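Local coordinates for protein invasin (Yersinia enterocolitica, PDB 1P9H) that binds collagen as a trimeric adhesin on the bacterial surface, promoting attachment to and invasion of eukaryotic cells, at the interface of chains A and B. Residues are numbered along the deposited sequence; one frame, centred on the assembly and turned at random. Chains: chain A/B, Invasin.

The interface of chains A and B. Residues chain A 86-88, 100-102, 115; chain B 88, 102.
B:Tyr102 pushes its ring between the side chains of A:Val86, A:Ile88, A:Val100 and A:Tyr102, joining neighbouring subunits of the trimeric YadA head, in which each chain folds as a left-handed parallel beta-roll. On strand 100-102 of chain B, its CB carries CG anti to the backbone N (chi1 -168°), which sends the ring across to strands 86-88 and 100-102 of chain A. CD1 and CE1 run past A:Val100, whose CB lies 3.9 Å from CE1, and CE1 also reaches CB of A:Tyr102. On the other side CE2 meets CG1 of A:Val86 and, in the ring plane at its edge, the CD1 methyl of A:Ile88. CZ packs against CG1 of A:Val86 at 3.6 Å and equally against CD2 of A:Tyr102. The rings of A:Tyr102 and B:Tyr102 stand edge to face, their planes 71° apart. The same residue serves differently on each side: B:Tyr102 is inserted and buries far more surface than A:Tyr102, which lines the site. At the tip, the phenol OH of B:Tyr102 donates a hydrogen bond to the backbone carbonyl O of A:Thr101 (2.7 Å), amid CB of A:Ile88 and CD2 of A:Tyr102. The oxygen acceptor lies at the edge of the phenol ring, whereas the OH sits above the carbonyl plane, 40° out of it. Beside the tyrosine, B:Ile88 extends the apolar seam, with the CD1 methyls of B:Ile88 and A:Ile88 3.9 Å apart.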
loop_
_atom_site.group_PDB
_atom_site.type_symbol
_atom_site.label_atom_id
_atom_site.label_comp_id
_atom_site.label_asym_id
_atom_site.label_seq_id
_atom_site.Cartn_x
_atom_site.Cartn_y
_atom_site.Cartn_z
ATOM N N VAL A 86 8.690 -1.340 -10.449
ATOM C CA VAL A 86 7.721 -0.279 -10.693
ATOM C C VAL A 86 7.984 0.897 -9.762
ATOM O O VAL A 86 8.019 0.734 -8.544
ATOM C CB VAL A 86 6.282 -0.787 -10.450
ATOM C CG1 VAL A 86 5.280 0.318 -10.753
ATOM C CG2 VAL A 86 6.006 -2.018 -11.319
ATOM N N ALA A 87 8.167 2.078 -10.339
ATOM C CA ALA A 87 8.422 3.281 -9.551
ATOM C C ALA A 87 7.560 4.422 -10.065
ATOM O O ALA A 87 7.690 4.831 -11.216
ATOM C CB ALA A 87 9.895 3.665 -9.644
ATOM N N ILE A 88 6.670 4.930 -9.219
ATOM C CA ILE A 88 5.816 6.041 -9.618
ATOM C C ILE A 88 5.871 7.147 -8.579
ATOM O O ILE A 88 5.710 6.908 -7.381
ATOM C CB ILE A 88 4.359 5.593 -9.832
ATOM C CG1 ILE A 88 4.304 4.614 -11.011
ATOM C CG2 ILE A 88 3.468 6.815 -10.105
ATOM C CD1 ILE A 88 2.901 4.218 -11.435
ATOM N N VAL A 100 8.747 -2.337 -5.802
ATOM C CA VAL A 100 7.677 -1.411 -6.143
ATOM C C VAL A 100 7.737 -0.225 -5.196
ATOM O O VAL A 100 7.898 -0.380 -3.983
ATOM C CB VAL A 100 6.266 -2.059 -6.064
ATOM C CG1 VAL A 100 6.221 -3.309 -6.927
ATOM C CG2 VAL A 100 5.899 -2.378 -4.627
ATOM N N THR A 101 7.642 0.972 -5.764
ATOM C CA THR A 101 7.671 2.204 -4.985
ATOM C C THR A 101 6.582 3.134 -5.490
ATOM O O THR A 101 6.348 3.230 -6.695
ATOM C CB THR A 101 9.030 2.934 -5.101
ATOM O OG1 THR A 101 9.352 3.138 -6.481
ATOM C CG2 THR A 101 10.129 2.129 -4.436
ATOM N N TYR A 102 5.915 3.814 -4.565
ATOM C CA TYR A 102 4.846 4.734 -4.928
ATOM C C TYR A 102 4.888 5.954 -4.031
ATOM O O TYR A 102 4.643 5.850 -2.831
ATOM C CB TYR A 102 3.502 4.015 -4.771
ATOM C CG TYR A 102 2.322 4.729 -5.380
ATOM C CD1 TYR A 102 1.337 5.307 -4.575
ATOM C CD2 TYR A 102 2.169 4.793 -6.761
ATOM C CE1 TYR A 102 0.223 5.928 -5.141
ATOM C CE2 TYR A 102 1.064 5.411 -7.337
ATOM C CZ TYR A 102 0.096 5.973 -6.525
ATOM O OH TYR A 102 -1.009 6.553 -7.103
ATOM N N ILE A 115 5.485 2.504 -0.006
ATOM C CA ILE A 115 4.332 3.325 -0.381
ATOM C C ILE A 115 4.240 4.569 0.496
ATOM O O ILE A 115 4.139 4.469 1.719
ATOM C CB ILE A 115 3.020 2.520 -0.221
ATOM C CG1 ILE A 115 3.138 1.163 -0.924
ATOM C CG2 ILE A 115 1.850 3.315 -0.781
ATOM C CD1 ILE A 115 3.387 1.249 -2.423
ATOM N N ILE B 88 -1.349 -1.756 -12.202
ATOM C CA ILE B 88 -0.090 -1.219 -12.702
ATOM C C ILE B 88 1.051 -2.169 -12.383
ATOM O O ILE B 88 1.212 -2.617 -11.246
ATOM C CB ILE B 88 0.208 0.174 -12.120
ATOM C CG1 ILE B 88 -0.860 1.160 -12.608
ATOM C CG2 ILE B 88 1.607 0.637 -12.553
ATOM C CD1 ILE B 88 -0.595 2.609 -12.239
ATOM N N TYR B 102 -0.816 -3.338 -7.653
ATOM C CA TYR B 102 0.398 -2.592 -7.956
ATOM C C TYR B 102 1.608 -3.491 -7.799
ATOM O O TYR B 102 1.924 -3.916 -6.690
ATOM C CB TYR B 102 0.501 -1.404 -6.995
ATOM C CG TYR B 102 1.540 -0.376 -7.361
ATOM C CD1 TYR B 102 2.701 -0.221 -6.599
ATOM C CD2 TYR B 102 1.345 0.472 -8.447
ATOM C CE1 TYR B 102 3.640 0.762 -6.914
ATOM C CE2 TYR B 102 2.276 1.454 -8.772
ATOM C CZ TYR B 102 3.416 1.596 -8.003
ATOM O OH TYR B 102 4.314 2.591 -8.312
#